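HigA antitoxin (Streptococcus pneumoniae TIGR4, PDB 6AF4) serves as the antitoxin of a HigBA-type toxin-antitoxin pair and probably binds DNA through a helix-turn-helix domain. Local coordinates at residues H[69-73]-H[74-78]; H[6-10]-H[11-15]; H[79-83]-H[84-88]. One frame throughout, in Å; residues are numbered along the deposited sequence.

Contact 1: H[69-73]-H[74-78]; sequences TSPQL and DTVLK
Pro71 and Val76 meet obliquely where the loop enters helix 73-82. The CB and CG side of the proline ring rests against one branch of the valine, and Pro71 CG lies 3.6 Å from Val76 CG2. That branch is directed toward the incoming loop, while CG1 extends anti to the backbone N (chi1 176°) and faces strand 85-91, where Leu87 packs.

Gln72 is the N-cap, and its carbonyl oxygen gathers the first turn. Thr75 swings its hydroxyl into the notch between its own N and carbonyl carbon (chi1 65°), which brings Thr75 OG1 to 2.8 Å from Gln72 O as a donor tilted out of the carbonyl plane. Val76 N reaches the same Gln72 O at 3.3 Å. Thr75 N adds a weak bond.

Farther in, Leu73 and Leu77 lie one turn apart and also cross at a slant, Leu73 CG touching Leu77 CD1 at 4.1 Å. Their backbones are joined by Leu77 N to Leu73 O (3.1 Å). Asp74 OD1 forms a salt bridge with Arg29 of the second subunit.

Chemically, the Gln72 carbonyl takes a backbone N-H and the Thr75 hydroxyl together, which ties the threonine side chain to the start of the helix, while Leu73, Val76 and Leu77 are buried against strand 85-91.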
# COMPACT_ATOMS: atom_id res chain seq x y z
N THR H 69 -7.71 -7.93 7.48
CA THR H 69 -7.75 -6.47 7.42
C THR H 69 -6.51 -5.97 6.68
O THR H 69 -5.40 -6.42 6.94
CB THR H 69 -7.81 -5.82 8.82
OG1 THR H 69 -6.50 -5.75 9.38
CG2 THR H 69 -8.73 -6.60 9.74
N SER H 70 -6.72 -5.04 5.75
CA SER H 70 -5.62 -4.54 4.93
C SER H 70 -4.65 -3.71 5.77
O SER H 70 -5.07 -2.86 6.55
CB SER H 70 -6.17 -3.71 3.76
OG SER H 70 -5.14 -3.32 2.87
N PRO H 71 -3.37 -3.88 5.55
CA PRO H 71 -2.34 -3.15 6.27
C PRO H 71 -2.17 -1.69 5.91
O PRO H 71 -2.60 -1.23 4.88
CB PRO H 71 -1.08 -3.93 5.95
CG PRO H 71 -1.40 -4.64 4.72
CD PRO H 71 -2.81 -5.04 4.87
N GLN H 72 -1.60 -0.94 6.83
CA GLN H 72 -1.24 0.41 6.54
C GLN H 72 -0.01 0.43 5.67
O GLN H 72 0.84 -0.42 5.75
CB GLN H 72 -1.07 1.19 7.84
CG GLN H 72 -2.30 1.08 8.72
CD GLN H 72 -2.31 2.02 9.91
OE1 GLN H 72 -1.88 3.16 9.82
NE2 GLN H 72 -2.82 1.54 11.02
N LEU H 73 0.08 1.42 4.83
CA LEU H 73 1.12 1.49 3.85
C LEU H 73 2.49 1.53 4.48
O LEU H 73 3.43 1.06 3.90
CB LEU H 73 0.87 2.69 2.98
CG LEU H 73 1.75 2.90 1.77
CD1 LEU H 73 1.63 1.73 0.82
CD2 LEU H 73 1.25 4.17 1.12
N ASP H 74 2.60 2.16 5.62
CA ASP H 74 3.86 2.40 6.27
C ASP H 74 4.46 1.12 6.80
O ASP H 74 5.64 0.91 6.70
CB ASP H 74 3.70 3.45 7.35
CG ASP H 74 3.61 4.84 6.77
OD1 ASP H 74 4.06 5.04 5.64
OD2 ASP H 74 3.07 5.71 7.45
N THR H 75 3.62 0.27 7.34
CA THR H 75 4.04 -1.02 7.87
C THR H 75 4.49 -1.95 6.74
O THR H 75 5.49 -2.66 6.88
CB THR H 75 2.91 -1.69 8.66
OG1 THR H 75 1.83 -2.00 7.78
CG2 THR H 75 2.41 -0.76 9.75
N VAL H 76 3.75 -1.94 5.64
CA VAL H 76 4.08 -2.76 4.47
C VAL H 76 5.46 -2.39 3.93
O VAL H 76 6.28 -3.27 3.66
CB VAL H 76 3.04 -2.60 3.34
CG1 VAL H 76 3.46 -3.38 2.11
CG2 VAL H 76 1.68 -3.06 3.81
N LEU H 77 5.70 -1.09 3.78
CA LEU H 77 6.98 -0.59 3.28
C LEU H 77 8.12 -0.95 4.22
O LEU H 77 9.24 -1.21 3.77
CB LEU H 77 6.91 0.92 3.07
CG LEU H 77 6.05 1.43 1.92
CD1 LEU H 77 5.80 2.93 2.04
CD2 LEU H 77 6.69 1.10 0.58
N LYS H 78 7.85 -0.96 5.52
CA LYS H 78 8.84 -1.33 6.53
C LYS H 78 9.21 -2.80 6.42
O LYS H 78 10.39 -3.16 6.37
CB LYS H 78 8.33 -1.03 7.94
CG LYS H 78 8.39 0.43 8.35
CD LYS H 78 8.09 0.59 9.83
CE LYS H 78 7.86 2.04 10.21
NZ LYS H 78 7.56 2.19 11.66

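Contact 2: H[6-10]-H[11-15]; sequences IGSNW and KDVRA
Ser8 makes the first touch, its CB lying 3.7 Å from Val13 CG2 where strand 6-9 runs out and helix 10-17 begins. This valine branch also sits beside the carbonyl oxygen of Asn9, touching both the end of the strand and the first turn of the helix.

Asn9 is the N-cap. With CG anti to the backbone N (chi1 -171°), its side chain folds forward alongside Lys11, and Asn9 OD1 accepts from Lys11 N at 2.9 Å, the donor standing off the amide plane. This closes an Asx turn. The backbone of the same residue takes up the next turn: Val13 N donates to Asn9 O at 3.1 Å, and Asp12 N adds a weak bond.

Trp10 starts the helix and lays its indole forward along it, over Arg14. Arg14 CB is 3.7 Å from the centroid of the six-membered ring of Trp10, only 10° off the ring normal, a CH-pi contact over one face. The extended arginine chain then continues past the ring rim, with Arg14 CG 3.6 Å from Trp10 CZ2, and the guanidinium plane ends up 32° from that of the indole. Val13 crosses the indole at about a right angle, its CG1 4.1 Å from Trp10 CZ3. The polar ends have partners beyond the two segments: Trp10 NE1 donates to an acidic side chain of another protein's chain, and Arg14 bonds a polar side chain there while forming a salt bridge with Asp27 of its own chain.

Asn9 also pairs in an antiparallel ladder with a strand of that other protein, presumably the toxin. This is an edge-strand (beta-augmentation) pairing followed directly by an Asx-turn N-cap, here part of the interface with the other protein.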
# COMPACT_ATOMS: atom_id res chain seq x y z
N ILE H 6 -9.59 -33.49 -17.36
CA ILE H 6 -8.87 -32.26 -17.06
C ILE H 6 -9.60 -31.07 -17.66
O ILE H 6 -9.64 -30.89 -18.88
CB ILE H 6 -7.43 -32.31 -17.57
CG1 ILE H 6 -6.75 -33.55 -16.99
CG2 ILE H 6 -6.67 -31.05 -17.19
CD1 ILE H 6 -7.03 -33.73 -15.50
N GLY H 7 -10.16 -30.24 -16.78
CA GLY H 7 -11.07 -29.20 -17.18
C GLY H 7 -10.44 -27.82 -17.30
O GLY H 7 -9.28 -27.68 -17.68
N SER H 8 -11.24 -26.81 -16.97
CA SER H 8 -10.88 -25.41 -17.14
C SER H 8 -9.58 -25.01 -16.45
O SER H 8 -9.27 -25.47 -15.34
CB SER H 8 -12.01 -24.51 -16.64
OG SER H 8 -13.28 -24.99 -17.05
N ASN H 9 -8.81 -24.15 -17.11
CA ASN H 9 -7.63 -23.54 -16.52
C ASN H 9 -8.05 -22.49 -15.51
O ASN H 9 -9.04 -21.78 -15.71
CB ASN H 9 -6.75 -22.93 -17.62
CG ASN H 9 -5.39 -22.47 -17.11
OD1 ASN H 9 -5.26 -21.92 -16.01
ND2 ASN H 9 -4.36 -22.70 -17.91
N TRP H 10 -7.29 -22.38 -14.42
CA TRP H 10 -7.60 -21.46 -13.34
C TRP H 10 -7.55 -20.00 -13.79
O TRP H 10 -8.35 -19.18 -13.32
CB TRP H 10 -6.64 -21.68 -12.16
CG TRP H 10 -6.54 -20.54 -11.19
CD1 TRP H 10 -5.42 -19.82 -10.89
CD2 TRP H 10 -7.60 -20.00 -10.38
NE1 TRP H 10 -5.72 -18.87 -9.94
CE2 TRP H 10 -7.04 -18.95 -9.62
CE3 TRP H 10 -8.96 -20.30 -10.23
CZ2 TRP H 10 -7.80 -18.21 -8.72
CZ3 TRP H 10 -9.70 -19.56 -9.34
CH2 TRP H 10 -9.13 -18.52 -8.59
N LYS H 11 -6.63 -19.67 -14.69
CA LYS H 11 -6.54 -18.32 -15.25
C LYS H 11 -7.86 -17.87 -15.86
O LYS H 11 -8.25 -16.71 -15.71
CB LYS H 11 -5.43 -18.24 -16.30
CG LYS H 11 -4.05 -18.56 -15.79
CD LYS H 11 -3.03 -18.44 -16.91
CE LYS H 11 -1.67 -18.96 -16.49
NZ LYS H 11 -1.10 -18.15 -15.38
N ASP H 12 -8.54 -18.78 -16.55
CA ASP H 12 -9.84 -18.47 -17.15
C ASP H 12 -10.93 -18.38 -16.09
O ASP H 12 -11.71 -17.43 -16.07
CB ASP H 12 -10.22 -19.53 -18.18
CG ASP H 12 -9.21 -19.63 -19.31
OD1 ASP H 12 -8.56 -18.61 -19.62
OD2 ASP H 12 -9.06 -20.73 -19.87
N VAL H 13 -10.97 -19.37 -15.21
CA VAL H 13 -11.95 -19.40 -14.12
C VAL H 13 -11.85 -18.14 -13.26
O VAL H 13 -12.86 -17.53 -12.91
CB VAL H 13 -11.76 -20.65 -13.24
CG1 VAL H 13 -12.61 -20.56 -11.98
CG2 VAL H 13 -12.09 -21.90 -14.04
N ARG H 14 -10.62 -17.74 -12.93
CA ARG H 14 -10.37 -16.56 -12.12
C ARG H 14 -10.87 -15.28 -12.79
O ARG H 14 -11.48 -14.42 -12.14
CB ARG H 14 -8.87 -16.43 -11.82
CG ARG H 14 -8.52 -15.33 -10.84
CD ARG H 14 -7.02 -15.21 -10.65
NE ARG H 14 -6.69 -14.53 -9.40
CZ ARG H 14 -5.61 -13.77 -9.23
NH1 ARG H 14 -4.76 -13.58 -10.22
NH2 ARG H 14 -5.40 -13.19 -8.05
N ALA H 15 -10.62 -15.16 -14.08
CA ALA H 15 -11.02 -13.99 -14.84
C ALA H 15 -12.54 -13.85 -14.91
O ALA H 15 -13.07 -12.74 -14.97
CB ALA H 15 -10.43 -14.04 -16.25

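Contact 3: H[79-83]-H[84-88]; sequences VLASL and GKTLA
Lys85 N comes in above the plane of the Leu80 carbonyl, 2.8 Å from Leu80 O, and Leu83 N reaches that oxygen from the opposite face. Peptide planes are the flat groups here, and this one is gripped from both sides. Ala81 CA lies 3.4 Å from Lys85 O in a CA-H...O contact, and the hydroxyl of the next residue, Thr86 OG1, is a hydrogen-bond donor to that same oxygen.

Gly84 N gives a weak bond to Ala81 O (3.2 Å). Together with the bond from Lys85 N this makes a Schellman motif, with Gly84 at positive phi (90°). At these backbone angles a CB would be jammed against Leu83 O, which calls for glycine.

Leu80 then bridges the turn to the strand. Its CG lies beside the backbone N (chi1 -73°), which carries Leu80 CD1 to Leu87 CG at 4.0 Å, the two side chains crossing at about a right angle. The same methyl is also near Thr86 CA. Lys85 bends at chi2, back past Leu83 O, and its amine makes a weak, long ion pair with Glu35.

Around this turn, Val79 and Leu83 pack on helices 20-40 and 47-54, Val79 also on helix 58-65, while strand 85-91 joins an antiparallel ladder with the second subunit and Leu87 meets its own counterpart there.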
# COMPACT_ATOMS: atom_id res chain seq x y z
N VAL H 79 8.20 -3.66 6.41
CA VAL H 79 8.41 -5.10 6.33
C VAL H 79 9.12 -5.48 5.03
O VAL H 79 10.05 -6.29 5.03
CB VAL H 79 7.08 -5.87 6.43
CG1 VAL H 79 7.30 -7.35 6.17
CG2 VAL H 79 6.46 -5.65 7.80
N LEU H 80 8.69 -4.89 3.92
CA LEU H 80 9.30 -5.16 2.62
C LEU H 80 10.76 -4.71 2.56
O LEU H 80 11.60 -5.38 1.95
CB LEU H 80 8.51 -4.47 1.50
CG LEU H 80 7.15 -5.08 1.14
CD1 LEU H 80 6.47 -4.27 0.05
CD2 LEU H 80 7.30 -6.53 0.72
N ALA H 81 11.06 -3.59 3.20
CA ALA H 81 12.41 -3.03 3.19
C ALA H 81 13.42 -3.98 3.82
O ALA H 81 14.55 -4.11 3.34
CB ALA H 81 12.44 -1.69 3.91
N SER H 82 13.01 -4.65 4.89
CA SER H 82 13.84 -5.64 5.55
C SER H 82 14.14 -6.81 4.62
O SER H 82 15.18 -7.46 4.74
CB SER H 82 13.17 -6.15 6.83
OG SER H 82 12.72 -5.07 7.64
N LEU H 83 13.22 -7.07 3.70
CA LEU H 83 13.32 -8.22 2.80
C LEU H 83 13.94 -7.84 1.46
O LEU H 83 14.11 -8.69 0.58
CB LEU H 83 11.94 -8.84 2.58
CG LEU H 83 11.42 -9.86 3.60
CD1 LEU H 83 11.42 -9.30 5.00
CD2 LEU H 83 10.02 -10.32 3.23
N GLY H 84 14.26 -6.56 1.30
CA GLY H 84 14.92 -6.09 0.09
C GLY H 84 13.97 -5.66 -1.01
O GLY H 84 14.38 -5.44 -2.14
N LYS H 85 12.68 -5.53 -0.68
CA LYS H 85 11.71 -5.03 -1.64
C LYS H 85 11.01 -3.77 -1.14
O LYS H 85 11.24 -3.34 -0.00
CB LYS H 85 10.66 -6.10 -1.96
CG LYS H 85 11.09 -7.12 -3.01
CD LYS H 85 11.83 -8.29 -2.38
CE LYS H 85 12.13 -9.35 -3.43
NZ LYS H 85 12.62 -10.61 -2.82
N THR H 86 10.16 -3.19 -1.99
CA THR H 86 9.37 -2.01 -1.64
C THR H 86 8.34 -1.83 -2.77
O THR H 86 8.38 -2.56 -3.77
CB THR H 86 10.31 -0.77 -1.39
OG1 THR H 86 10.69 -0.75 -0.01
CG2 THR H 86 9.70 0.58 -1.74
N LEU H 87 7.42 -0.88 -2.63
CA LEU H 87 6.38 -0.63 -3.62
C LEU H 87 6.72 0.55 -4.52
O LEU H 87 7.37 1.50 -4.10
CB LEU H 87 5.04 -0.38 -2.93
CG LEU H 87 4.51 -1.53 -2.08
CD1 LEU H 87 3.28 -1.09 -1.30
CD2 LEU H 87 4.19 -2.73 -2.96
N ALA H 88 6.29 0.46 -5.78
CA ALA H 88 6.43 1.57 -6.72
C ALA H 88 5.10 1.84 -7.42
O ALA H 88 4.27 0.94 -7.56
CB ALA H 88 7.51 1.26 -7.74

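Contacts 1 and 3 take the two ends of helix 73-82, their centres about 11 Å apart, and they meet where Leu73 and Leu77 pack on Leu87 and Thr86. Both have a buried apolar side and a polar cap, but in contact 1, at the N-terminus, a side-chain hydroxyl joins the backbone bonds, whereas in contact 3, at the C-terminus, the cap is backbone alone. Both touch the second subunit. Contact 2 lies about 31 Å from either, between centres, on the opposite side of the chain's centre. It too is partly buried, but there an indole and an arginine carry the packing, and their polar ends reach largely to another protein, Arg14 also to its own chain.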